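Local coordinates for protein alpha,alpha-trehalose-phosphate synthase (UDP-forming) (Burkholderia vietnamiensis, PDB 5TVG) that belongs to glycosyltransferase family 20, enzymes of the GT-B fold in which two Rossmann-like domains face each other across a deep cleft, at residues A[85-90]-A[311-316]; A[165-168]-A[172-175]; A[245-250]-A[358-363]; A[383-388]-A[436-441]. All blocks are in the same frame, centred on the assembly; numbering follows the deposited sequence.

Contact 1 (A[85-90]-A[311-316]); sequences YYRGFS and RSDVQT
Two torsions bring Arg87 and Asp313 together: the bend at chi3 of Arg87 (64°) turns its guanidinium aside, and chi1 of Asp313 (58°) sets the carboxylate between its own backbone N and carbonyl carbon. The carboxylate therefore meets the aliphatic part of the arginine. Asp313 OD2 lies 3.0 Å from Arg87 CD, while the charged pair itself, Arg87 NE to Asp313 OD2, is a long salt bridge of 3.9 Å, with the two planes 42° apart. Over one face of the guanidinium sits Asp313 O, but at 3.4 Å from Arg87 NE the angle is too poor for a hydrogen bond. Val314 CG2 lies near the chain, 4.3 Å from Arg87 CG.

Each charged group has a stronger polar partner elsewhere: Arg87 NH2 in a salt bridge with Asp83, Asp313 OD2 in a hydrogen bond with the Tyr82 hydroxyl. Asp313 belongs to a type I turn, Arg311 to Val314, leading into helix 315-335. The contact joins helix 79-98 of the N-terminal domain to a loop of the C-terminal one, beside the cleft that holds UDP. A long ion pair between groups already engaged suggests a modest electrostatic link between the domains, with contact carried largely by alkyl carbon and carboxylate oxygen.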
loop_
_atom_site.group_PDB
_atom_site.type_symbol
_atom_site.label_atom_id
_atom_site.label_comp_id
_atom_site.label_asym_id
_atom_site.label_seq_id
_atom_site.Cartn_x
_atom_site.Cartn_y
_atom_site.Cartn_z
ATOM N N TYR A 85 16.198 -19.479 -12.190
ATOM C CA TYR A 85 15.462 -20.489 -12.923
ATOM C C TYR A 85 14.055 -20.664 -12.376
ATOM O O TYR A 85 13.084 -20.649 -13.138
ATOM C CB TYR A 85 16.258 -21.800 -12.885
ATOM C CG TYR A 85 15.474 -23.082 -13.093
ATOM C CD1 TYR A 85 15.187 -23.571 -14.380
ATOM C CD2 TYR A 85 15.078 -23.839 -11.991
ATOM C CE1 TYR A 85 14.491 -24.773 -14.548
ATOM C CE2 TYR A 85 14.405 -25.015 -12.139
ATOM C CZ TYR A 85 14.101 -25.481 -13.415
ATOM O OH TYR A 85 13.434 -26.667 -13.516
ATOM N N TYR A 86 13.934 -20.897 -11.071
ATOM C CA TYR A 86 12.666 -21.246 -10.450
ATOM C C TYR A 86 11.884 -20.010 -10.015
ATOM O O TYR A 86 10.774 -19.786 -10.509
ATOM C CB TYR A 86 12.913 -22.216 -9.284
ATOM C CG TYR A 86 11.645 -22.634 -8.539
ATOM C CD1 TYR A 86 10.765 -23.602 -9.066
ATOM C CD2 TYR A 86 11.355 -22.104 -7.293
ATOM C CE1 TYR A 86 9.623 -23.991 -8.360
ATOM C CE2 TYR A 86 10.229 -22.487 -6.592
ATOM C CZ TYR A 86 9.364 -23.419 -7.121
ATOM O OH TYR A 86 8.250 -23.753 -6.378
ATOM N N ARG A 87 12.450 -19.212 -9.084
ATOM C CA ARG A 87 11.790 -18.008 -8.581
ATOM C C ARG A 87 11.630 -16.952 -9.668
ATOM O O ARG A 87 10.610 -16.249 -9.732
ATOM C CB ARG A 87 12.621 -17.382 -7.458
ATOM C CG ARG A 87 12.242 -17.696 -6.041
ATOM C CD ARG A 87 13.151 -16.897 -5.117
ATOM N NE ARG A 87 12.912 -15.475 -5.295
ATOM C CZ ARG A 87 13.682 -14.500 -4.829
ATOM N NH1 ARG A 87 13.330 -13.245 -5.072
ATOM N NH2 ARG A 87 14.789 -14.765 -4.127
ATOM N N GLY A 88 12.650 -16.797 -10.498
ATOM C CA GLY A 88 12.649 -15.735 -11.475
ATOM C C GLY A 88 11.831 -16.097 -12.704
ATOM O O GLY A 88 10.618 -15.871 -12.749
ATOM N N PHE A 89 12.492 -16.617 -13.730
ATOM C CA PHE A 89 11.814 -16.733 -15.008
ATOM C C PHE A 89 10.586 -17.637 -14.921
ATOM O O PHE A 89 9.509 -17.270 -15.405
ATOM C CB PHE A 89 12.781 -17.222 -16.075
ATOM C CG PHE A 89 12.206 -17.130 -17.461
ATOM C CD1 PHE A 89 12.054 -15.878 -18.074
ATOM C CD2 PHE A 89 11.786 -18.279 -18.142
ATOM C CE1 PHE A 89 11.494 -15.779 -19.373
ATOM C CE2 PHE A 89 11.244 -18.190 -19.435
ATOM C CZ PHE A 89 11.089 -16.934 -20.047
ATOM N N SER A 90 10.708 -18.812 -14.290
ATOM C CA SER A 90 9.559 -19.718 -14.245
ATOM C C SER A 90 8.374 -19.084 -13.538
ATOM O O SER A 90 7.259 -19.039 -14.082
ATOM C CB SER A 90 9.900 -21.055 -13.577
ATOM O OG SER A 90 10.792 -21.828 -14.363
ATOM N N ARG A 311 4.958 -20.569 -2.892
ATOM C CA ARG A 311 5.876 -19.612 -3.520
ATOM C C ARG A 311 5.970 -18.295 -2.739
ATOM O O ARG A 311 5.872 -17.199 -3.305
ATOM C CB ARG A 311 5.446 -19.364 -4.974
ATOM C CG ARG A 311 5.312 -20.675 -5.758
ATOM C CD ARG A 311 4.538 -20.552 -7.083
ATOM N NE ARG A 311 4.240 -21.886 -7.622
ATOM C CZ ARG A 311 3.753 -22.133 -8.842
ATOM N NH1 ARG A 311 3.519 -21.142 -9.695
ATOM N NH2 ARG A 311 3.496 -23.381 -9.221
ATOM N N SER A 312 6.147 -18.411 -1.416
ATOM C CA SER A 312 6.156 -17.245 -0.526
ATOM C C SER A 312 7.277 -16.261 -0.823
ATOM O O SER A 312 7.186 -15.101 -0.409
ATOM C CB SER A 312 6.312 -17.671 0.940
ATOM O OG SER A 312 5.265 -18.536 1.316
ATOM N N ASP A 313 8.345 -16.692 -1.487
ATOM C CA ASP A 313 9.476 -15.810 -1.757
ATOM C C ASP A 313 9.328 -15.045 -3.065
ATOM O O ASP A 313 10.265 -14.349 -3.468
ATOM C CB ASP A 313 10.772 -16.622 -1.720
ATOM C CG ASP A 313 10.773 -17.782 -2.725
ATOM O OD1 ASP A 313 9.703 -18.135 -3.299
ATOM O OD2 ASP A 313 11.844 -18.393 -2.868
ATOM N N VAL A 314 8.169 -15.154 -3.717
ATOM C CA VAL A 314 7.803 -14.350 -4.879
ATOM C C VAL A 314 6.862 -13.235 -4.406
ATOM O O VAL A 314 5.873 -13.500 -3.708
ATOM C CB VAL A 314 7.147 -15.231 -5.956
ATOM C CG1 VAL A 314 6.771 -14.408 -7.157
ATOM C CG2 VAL A 314 8.098 -16.433 -6.344
ATOM N N GLN A 315 7.187 -11.980 -4.734
ATOM C CA GLN A 315 6.432 -10.845 -4.182
ATOM C C GLN A 315 4.958 -10.863 -4.585
ATOM O O GLN A 315 4.091 -10.471 -3.790
ATOM C CB GLN A 315 7.055 -9.520 -4.613
ATOM N N THR A 316 4.646 -11.281 -5.824
ATOM C CA THR A 316 3.242 -11.264 -6.233
ATOM C C THR A 316 2.421 -12.170 -5.336
ATOM O O THR A 316 1.258 -11.872 -5.044
ATOM C CB THR A 316 3.061 -11.728 -7.683
ATOM O OG1 THR A 316 3.903 -12.866 -7.940
ATOM C CG2 THR A 316 3.414 -10.612 -8.647
#

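Contact 2 (A[165-168]-A[172-175]); sequences IPFP and MLRV
The extended loop after strand 159-162 bends into the short helix 170-173, bringing Met172 and Leu173 against Phe167 and Pro168, with the CA atoms of Pro168 and Leu173 5.5 Å apart. Three apolar side-chain meetings fill this bend. The Phe167 ring reaches Leu173 with its far end, CZ standing 3.6 Å from Leu173 CD2; the methyl approaches the ring obliquely. Leu173 divides its two branches, for CD2 serves the phenyl ring whereas CD1 also packs on the proline, 3.9 Å from Pro168 CG. Placing CG anti to the backbone N (chi1 -175°) is what carries both methyls of Leu173 forward to these neighbours. On another part of the pyrrolidine ring, Pro168 CB touches Met172 CG at 3.7 Å, after which the methionine bends at chi2 and chi3, leading its sulfur away from the proline. Within the loop, Pro168 CD lies 3.8 Å above one face of the Phe167 ring, offset toward the rim.

The contact follows a parallel strand of the N-terminal Rossmann-like domain and packs against helices 79-98 and 197-209, whose Phe98 and Phe203 both meet Phe167 edge-to-face. The loop backbone is tied by a hydrogen bond from Phe167 N to Asp199. The same region borders a subunit interface: Met172 packs on Tyr100 of the second subunit, and Arg174 forms a salt bridge with Glu397 of that subunit. With purely apolar groups meeting in a buried setting, cohesion between the two segments comes from van der Waals packing and the exclusion of water.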
loop_
_atom_site.group_PDB
_atom_site.type_symbol
_atom_site.label_atom_id
_atom_site.label_comp_id
_atom_site.label_asym_id
_atom_site.label_seq_id
_atom_site.Cartn_x
_atom_site.Cartn_y
_atom_site.Cartn_z
ATOM N N ILE A 165 -0.180 -26.487 -17.252
ATOM C CA ILE A 165 -0.822 -25.199 -17.020
ATOM C C ILE A 165 -1.327 -24.752 -18.386
ATOM O O ILE A 165 -1.003 -25.426 -19.373
ATOM C CB ILE A 165 0.159 -24.192 -16.379
ATOM C CG1 ILE A 165 1.256 -23.800 -17.364
ATOM C CG2 ILE A 165 0.706 -24.753 -15.102
ATOM C CD1 ILE A 165 2.165 -22.647 -16.893
ATOM N N PRO A 166 -2.097 -23.669 -18.521
ATOM C CA PRO A 166 -2.594 -23.295 -19.852
ATOM C C PRO A 166 -1.455 -22.847 -20.761
ATOM O O PRO A 166 -0.393 -22.407 -20.307
ATOM C CB PRO A 166 -3.572 -22.136 -19.579
ATOM C CG PRO A 166 -3.830 -22.155 -18.096
ATOM C CD PRO A 166 -2.548 -22.710 -17.493
ATOM N N PHE A 167 -1.681 -22.973 -22.077
ATOM C CA PHE A 167 -0.794 -22.320 -23.031
ATOM C C PHE A 167 -1.554 -21.135 -23.583
ATOM O O PHE A 167 -2.646 -21.331 -24.142
ATOM C CB PHE A 167 -0.338 -23.246 -24.165
ATOM C CG PHE A 167 0.841 -22.699 -24.944
ATOM C CD1 PHE A 167 2.147 -22.857 -24.460
ATOM C CD2 PHE A 167 0.648 -21.981 -26.131
ATOM C CE1 PHE A 167 3.252 -22.355 -25.161
ATOM C CE2 PHE A 167 1.748 -21.465 -26.837
ATOM C CZ PHE A 167 3.052 -21.672 -26.357
ATOM N N PRO A 168 -1.072 -19.904 -23.401
ATOM C CA PRO A 168 -1.885 -18.734 -23.747
ATOM C C PRO A 168 -1.865 -18.463 -25.244
ATOM O O PRO A 168 -0.912 -18.797 -25.943
ATOM C CB PRO A 168 -1.206 -17.590 -22.976
ATOM C CG PRO A 168 0.274 -18.002 -22.954
ATOM C CD PRO A 168 0.249 -19.520 -22.842
ATOM N N MET A 172 -1.351 -13.016 -25.963
ATOM C CA MET A 172 -0.894 -13.044 -24.583
ATOM C C MET A 172 0.516 -13.630 -24.459
ATOM O O MET A 172 1.335 -13.112 -23.694
ATOM C CB MET A 172 -1.878 -13.841 -23.721
ATOM C CG MET A 172 -1.457 -13.955 -22.238
ATOM S SD MET A 172 -1.290 -12.373 -21.333
ATOM C CE MET A 172 -2.932 -11.700 -21.463
ATOM N N LEU A 173 0.833 -14.677 -25.228
ATOM C CA LEU A 173 2.164 -15.278 -25.133
ATOM C C LEU A 173 3.258 -14.250 -25.399
ATOM O O LEU A 173 4.300 -14.260 -24.744
ATOM C CB LEU A 173 2.297 -16.455 -26.105
ATOM C CG LEU A 173 3.628 -17.225 -25.995
ATOM C CD1 LEU A 173 3.736 -17.959 -24.650
ATOM C CD2 LEU A 173 3.849 -18.202 -27.155
ATOM N N ARG A 174 3.031 -13.343 -26.347
ATOM C CA ARG A 174 4.017 -12.330 -26.716
ATOM C C ARG A 174 4.461 -11.448 -25.545
ATOM O O ARG A 174 5.453 -10.730 -25.680
ATOM C CB ARG A 174 3.416 -11.378 -27.754
ATOM C CG ARG A 174 3.275 -11.893 -29.138
ATOM C CD ARG A 174 2.324 -10.966 -29.890
ATOM N NE ARG A 174 2.896 -9.652 -30.128
ATOM C CZ ARG A 174 2.212 -8.518 -30.106
ATOM N NH1 ARG A 174 0.913 -8.520 -29.853
ATOM N NH2 ARG A 174 2.834 -7.379 -30.348
ATOM N N VAL A 175 3.717 -11.429 -24.435
ATOM C CA VAL A 175 4.131 -10.647 -23.285
ATOM C C VAL A 175 5.466 -11.151 -22.758
ATOM O O VAL A 175 6.287 -10.368 -22.260
ATOM C CB VAL A 175 3.012 -10.661 -22.213
ATOM C CG1 VAL A 175 3.484 -10.047 -20.903
ATOM C CG2 VAL A 175 1.792 -9.882 -22.700
#

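Contact 3 (A[245-250]-A[358-363]); sequences AAVQYG and FFRMSQ. With MG (magnesium ion), chain O.
Two helix ends come side by side here, helix 239-248 near its last turn and helix 352-361 near its own, with the CA atoms of Ala246 and Arg360 6.7 Å apart; Tyr249 and Ser362 are the first residues to leave helical geometry. Arg360 carries the contact. With CG anti to its backbone N (chi1 -173°) and the chain extended as far as NE, it lies across the neighbouring helix. Ala246 CB touches the alkyl part, 4.0 Å from Arg360 CD, and farther along Val247 CG2 covers one face of the guanidinium over its centre, 3.4 Å from Arg360 CZ. This apolar cover leaves the N-H groups to bond around the rim: Arg360 NH1 donates to Ser384 O, while NH2 forms a long, weak ion pair with Asp386.

The backbone of the same residue does different work. Arg360 O binds the magnesium ion at 2.1 Å, and Ser362 O binds it at 2.3 Å, just where the chain leaves the helix; Gln385 OE1 and a water complete the modelled ligands. Ser362 OG bonds back to Phe359 O at 2.6 Å, which probably steadies the turn that presents the two carbonyls. The C-terminal end of helix 352-361, the negative end of its dipole, probably helps to favour a cation here. The chemistry implies a division of labour in Arg360, its carbonyl holding metal while its methyl-covered guanidinium ties neighbouring helices together in the C-terminal domain.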
loop_
_atom_site.group_PDB
_atom_site.type_symbol
_atom_site.label_atom_id
_atom_site.label_comp_id
_atom_site.label_asym_id
_atom_site.label_seq_id
_atom_site.Cartn_x
_atom_site.Cartn_y
_atom_site.Cartn_z
ATOM N N ALA A 245 -11.006 -43.659 -0.347
ATOM C CA ALA A 245 -10.262 -42.858 0.614
ATOM C C ALA A 245 -11.204 -41.948 1.390
ATOM O O ALA A 245 -11.065 -41.794 2.611
ATOM C CB ALA A 245 -9.196 -42.039 -0.114
ATOM N N ALA A 246 -12.211 -41.386 0.711
ATOM C CA ALA A 246 -13.119 -40.460 1.392
ATOM C C ALA A 246 -13.936 -41.175 2.457
ATOM O O ALA A 246 -14.191 -40.623 3.532
ATOM C CB ALA A 246 -14.046 -39.780 0.379
ATOM N N VAL A 247 -14.350 -42.409 2.179
ATOM C CA VAL A 247 -15.109 -43.173 3.159
ATOM C C VAL A 247 -14.191 -43.672 4.268
ATOM O O VAL A 247 -14.507 -43.541 5.458
ATOM C CB VAL A 247 -15.833 -44.332 2.437
ATOM C CG1 VAL A 247 -16.277 -45.402 3.413
ATOM C CG2 VAL A 247 -17.022 -43.793 1.636
ATOM N N GLN A 248 -13.013 -44.180 3.886
ATOM C CA GLN A 248 -12.084 -44.768 4.841
ATOM C C GLN A 248 -11.662 -43.757 5.893
ATOM O O GLN A 248 -11.552 -44.095 7.074
ATOM C CB GLN A 248 -10.854 -45.292 4.091
ATOM C CG GLN A 248 -9.742 -45.863 4.960
ATOM C CD GLN A 248 -8.460 -46.220 4.160
ATOM O OE1 GLN A 248 -8.377 -46.026 2.932
ATOM N NE2 GLN A 248 -7.460 -46.743 4.868
ATOM N N TYR A 249 -11.515 -42.503 5.507
ATOM C CA TYR A 249 -11.068 -41.467 6.422
ATOM C C TYR A 249 -12.232 -40.688 7.034
ATOM O O TYR A 249 -12.004 -39.686 7.717
ATOM C CB TYR A 249 -10.107 -40.531 5.707
ATOM C CG TYR A 249 -8.694 -41.060 5.596
ATOM C CD1 TYR A 249 -8.387 -42.148 4.776
ATOM C CD2 TYR A 249 -7.659 -40.466 6.321
ATOM C CE1 TYR A 249 -7.081 -42.628 4.684
ATOM C CE2 TYR A 249 -6.353 -40.934 6.226
ATOM C CZ TYR A 249 -6.070 -42.013 5.416
ATOM O OH TYR A 249 -4.772 -42.466 5.333
ATOM N N GLY A 250 -13.475 -41.137 6.819
ATOM C CA GLY A 250 -14.625 -40.403 7.317
ATOM C C GLY A 250 -14.683 -40.283 8.829
ATOM O O GLY A 250 -15.417 -39.432 9.347
ATOM N N PHE A 358 -13.478 -34.347 3.646
ATOM C CA PHE A 358 -14.091 -33.010 3.735
ATOM C C PHE A 358 -15.023 -32.747 2.549
ATOM O O PHE A 358 -16.137 -32.248 2.729
ATOM C CB PHE A 358 -13.023 -31.904 3.790
ATOM C CG PHE A 358 -12.085 -31.991 4.963
ATOM C CD1 PHE A 358 -12.463 -32.608 6.142
ATOM C CD2 PHE A 358 -10.801 -31.455 4.867
ATOM C CE1 PHE A 358 -11.585 -32.692 7.218
ATOM C CE2 PHE A 358 -9.903 -31.544 5.929
ATOM C CZ PHE A 358 -10.299 -32.165 7.116
ATOM N N PHE A 359 -14.559 -33.047 1.325
ATOM C CA PHE A 359 -15.376 -32.878 0.121
ATOM C C PHE A 359 -16.687 -33.649 0.235
ATOM O O PHE A 359 -17.761 -33.119 -0.073
ATOM C CB PHE A 359 -14.609 -33.354 -1.118
ATOM C CG PHE A 359 -13.416 -32.503 -1.472
ATOM C CD1 PHE A 359 -13.346 -31.176 -1.067
ATOM C CD2 PHE A 359 -12.326 -33.068 -2.160
ATOM C CE1 PHE A 359 -12.247 -30.395 -1.382
ATOM C CE2 PHE A 359 -11.227 -32.302 -2.483
ATOM C CZ PHE A 359 -11.178 -30.954 -2.099
ATOM N N ARG A 360 -16.617 -34.916 0.665
ATOM C CA ARG A 360 -17.828 -35.729 0.792
ATOM C C ARG A 360 -18.824 -35.120 1.781
ATOM O O ARG A 360 -20.036 -35.123 1.537
ATOM C CB ARG A 360 -17.445 -37.128 1.237
ATOM C CG ARG A 360 -18.550 -38.155 1.255
ATOM C CD ARG A 360 -17.892 -39.534 1.486
ATOM N NE ARG A 360 -18.826 -40.642 1.361
ATOM C CZ ARG A 360 -18.991 -41.363 0.258
ATOM N NH1 ARG A 360 -18.274 -41.089 -0.835
ATOM N NH2 ARG A 360 -19.872 -42.359 0.252
ATOM N N MET A 361 -18.329 -34.633 2.921
ATOM C CA MET A 361 -19.207 -34.070 3.942
ATOM C C MET A 361 -19.921 -32.832 3.432
ATOM O O MET A 361 -21.058 -32.582 3.826
ATOM C CB MET A 361 -18.413 -33.749 5.222
ATOM C CG MET A 361 -19.277 -33.320 6.437
ATOM S SD MET A 361 -18.223 -32.638 7.773
ATOM C CE MET A 361 -16.715 -33.502 7.352
ATOM N N SER A 362 -19.282 -32.068 2.544
ATOM C CA SER A 362 -19.804 -30.783 2.105
ATOM C C SER A 362 -20.994 -30.930 1.167
ATOM O O SER A 362 -21.226 -31.982 0.556
ATOM C CB SER A 362 -18.737 -29.975 1.377
ATOM O OG SER A 362 -18.367 -30.652 0.191
ATOM N N GLN A 363 -21.753 -29.826 1.056
ATOM C CA GLN A 363 -22.844 -29.713 0.098
ATOM C C GLN A 363 -22.401 -29.053 -1.199
ATOM O O GLN A 363 -23.014 -29.289 -2.242
ATOM C CB GLN A 363 -24.010 -28.889 0.705
ATOM C CG GLN A 363 -24.818 -29.658 1.757
ATOM C CD GLN A 363 -23.985 -30.081 3.006
ATOM O OE1 GLN A 363 -23.378 -29.258 3.690
ATOM N NE2 GLN A 363 -23.945 -31.372 3.262
HETATM MG MG MG O . -21.089 -34.181 -0.002
HETATM O O HOH W 1 -23.642 -34.076 0.018
#

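Contact 4 (A[383-388]-A[436-441]); sequences ASQDPA and ARHEEN. With MG (magnesium ion), chain O.
Gln385 OE1, at the end of a side chain that packs on His438, is gripped by the magnesium ion at 2.2 Å and by the backbone N-H of Gly391. Its amide partner NE2 donates to Phe359 O and Tyr381 O, so both ends of the amide are held and its rotation is fixed. A bend at chi2 (-54°) turns this head toward the metal and leaves CB to face the histidine, 3.5 Å from His438 CE1. The approach to the ring is oblique, and amide and imidazole planes stand 79° apart. Pro387 follows along the same ring, its CA 4.2 Å from His438 CD2.

The segment 383-388 is the exit from helix 376-384 in the Rossmann-like C-terminal domain, and Asp386 shapes it with an Asx turn: its OD1 accepts from Ala388 N at 2.9 Å, met from above the carboxylate plane. Helix 431-447 lies against this exit. At the outer margin a water donates to Pro387 O (2.8 Å) and to Glu439 OE2 (2.7 Å), bridging loop and helix, while Gln435 NE2 donates to Pro387 O as well. Glu439 OE2 itself rests 3.7 Å from Pro387 CB.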
loop_
_atom_site.group_PDB
_atom_site.type_symbol
_atom_site.label_atom_id
_atom_site.label_comp_id
_atom_site.label_asym_id
_atom_site.label_seq_id
_atom_site.Cartn_x
_atom_site.Cartn_y
_atom_site.Cartn_z
ATOM N N ALA A 383 -15.506 -36.947 -7.234
ATOM C CA ALA A 383 -15.268 -38.355 -6.902
ATOM C C ALA A 383 -15.486 -38.674 -5.436
ATOM O O ALA A 383 -15.734 -39.839 -5.103
ATOM C CB ALA A 383 -13.848 -38.767 -7.270
ATOM N N SER A 384 -15.396 -37.675 -4.552
ATOM C CA SER A 384 -15.538 -37.946 -3.135
ATOM C C SER A 384 -16.984 -38.134 -2.729
ATOM O O SER A 384 -17.242 -38.617 -1.615
ATOM C CB SER A 384 -14.942 -36.794 -2.305
ATOM O OG SER A 384 -13.551 -36.617 -2.567
ATOM N N GLN A 385 -17.930 -37.728 -3.576
ATOM C CA GLN A 385 -19.303 -37.606 -3.111
ATOM C C GLN A 385 -19.954 -38.963 -2.940
ATOM O O GLN A 385 -19.674 -39.914 -3.662
ATOM C CB GLN A 385 -20.152 -36.740 -4.064
ATOM C CG GLN A 385 -19.678 -35.292 -4.201
ATOM C CD GLN A 385 -19.549 -34.593 -2.862
ATOM O OE1 GLN A 385 -20.538 -34.442 -2.124
ATOM N NE2 GLN A 385 -18.322 -34.199 -2.509
ATOM N N ASP A 386 -20.878 -39.019 -2.008
ATOM C CA ASP A 386 -21.767 -40.157 -1.893
ATOM C C ASP A 386 -22.870 -40.052 -2.946
ATOM O O ASP A 386 -23.644 -39.078 -2.927
ATOM C CB ASP A 386 -22.356 -40.172 -0.493
ATOM C CG ASP A 386 -23.264 -41.337 -0.249
ATOM O OD1 ASP A 386 -23.570 -42.104 -1.194
ATOM O OD2 ASP A 386 -23.698 -41.471 0.906
ATOM N N PRO A 387 -22.986 -41.019 -3.862
ATOM C CA PRO A 387 -24.025 -40.942 -4.909
ATOM C C PRO A 387 -25.436 -40.948 -4.375
ATOM O O PRO A 387 -26.354 -40.584 -5.111
ATOM C CB PRO A 387 -23.765 -42.184 -5.781
ATOM C CG PRO A 387 -22.971 -43.093 -4.897
ATOM C CD PRO A 387 -22.130 -42.211 -4.022
ATOM N N ALA A 388 -25.654 -41.400 -3.145
ATOM C CA ALA A 388 -26.988 -41.338 -2.570
ATOM C C ALA A 388 -27.353 -39.922 -2.118
ATOM O O ALA A 388 -28.544 -39.607 -1.968
ATOM C CB ALA A 388 -27.082 -42.317 -1.402
ATOM N N ALA A 436 -28.363 -36.389 -10.952
ATOM C CA ALA A 436 -28.190 -36.409 -12.406
ATOM C C ALA A 436 -26.883 -35.733 -12.798
ATOM O O ALA A 436 -26.107 -36.263 -13.616
ATOM C CB ALA A 436 -29.385 -35.754 -13.110
ATOM N N ARG A 437 -26.611 -34.576 -12.191
ATOM C CA ARG A 437 -25.371 -33.853 -12.455
ATOM C C ARG A 437 -24.167 -34.640 -11.971
ATOM O O ARG A 437 -23.126 -34.655 -12.627
ATOM C CB ARG A 437 -25.400 -32.485 -11.779
ATOM C CG ARG A 437 -26.426 -31.466 -12.376
ATOM C CD ARG A 437 -26.473 -30.155 -11.545
ATOM N NE ARG A 437 -27.247 -29.103 -12.187
ATOM C CZ ARG A 437 -26.735 -28.206 -13.033
ATOM N NH1 ARG A 437 -25.447 -28.230 -13.329
ATOM N NH2 ARG A 437 -27.520 -27.287 -13.582
ATOM N N HIS A 438 -24.281 -35.263 -10.806
ATOM C CA HIS A 438 -23.152 -35.994 -10.261
ATOM C C HIS A 438 -22.787 -37.208 -11.123
ATOM O O HIS A 438 -21.603 -37.425 -11.431
ATOM C CB HIS A 438 -23.469 -36.418 -8.834
ATOM C CG HIS A 438 -22.416 -37.284 -8.242
ATOM N ND1 HIS A 438 -21.164 -36.811 -7.904
ATOM C CD2 HIS A 438 -22.397 -38.614 -8.005
ATOM C CE1 HIS A 438 -20.446 -37.807 -7.427
ATOM N NE2 HIS A 438 -21.169 -38.911 -7.488
ATOM N N GLU A 439 -23.794 -37.986 -11.544
ATOM C CA GLU A 439 -23.552 -39.182 -12.359
ATOM C C GLU A 439 -22.979 -38.811 -13.721
ATOM O O GLU A 439 -22.085 -39.503 -14.234
ATOM C CB GLU A 439 -24.846 -39.990 -12.523
ATOM C CG GLU A 439 -25.340 -40.692 -11.252
ATOM C CD GLU A 439 -24.308 -41.675 -10.652
ATOM O OE1 GLU A 439 -23.587 -42.352 -11.424
ATOM O OE2 GLU A 439 -24.204 -41.759 -9.408
ATOM N N GLU A 440 -23.437 -37.701 -14.304
ATOM C CA GLU A 440 -22.840 -37.248 -15.552
ATOM C C GLU A 440 -21.367 -36.922 -15.358
ATOM O O GLU A 440 -20.518 -37.367 -16.139
ATOM C CB GLU A 440 -23.586 -36.050 -16.125
ATOM C CG GLU A 440 -22.955 -35.510 -17.421
ATOM C CD GLU A 440 -23.624 -34.218 -17.855
ATOM O OE1 GLU A 440 -24.727 -33.970 -17.350
ATOM O OE2 GLU A 440 -23.044 -33.421 -18.630
ATOM N N ASN A 441 -21.035 -36.173 -14.303
ATOM C CA ASN A 441 -19.626 -35.882 -14.069
ATOM C C ASN A 441 -18.844 -37.153 -13.711
ATOM O O ASN A 441 -17.705 -37.340 -14.158
ATOM C CB ASN A 441 -19.482 -34.837 -12.956
ATOM C CG ASN A 441 -19.828 -33.433 -13.414
ATOM O OD1 ASN A 441 -19.846 -33.149 -14.617
ATOM N ND2 ASN A 441 -20.087 -32.533 -12.446
HETATM MG MG MG O . -21.089 -34.181 -0.002
HETATM O O HOH W 2 -25.988 -40.374 -7.877
HETATM O O HOH W 1 -23.642 -34.076 0.018
#

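How the contacts relate
Contacts 3 and 4 are neighbours, their centres 13 Å apart, and share one magnesium ion: 358-363 gives it two backbone carbonyls, 383-388 the side-chain oxygen of Gln385, and a water completes the modelled ligands of the ion. The metal site is set apart from the nucleotide, the Gln385 side chain lying about 13 Å from UDP. Contact 1 is closer to the nucleotide, with the Arg311 side chain about 6 Å away, and it alone joins the two domains. Contact 2 sits within the N-terminal domain, 18 Å from contact 1 between centres, and borders a subunit interface. Contacts 2 and 3, 36 Å apart between centres, lie on opposite sides of the chain's centre.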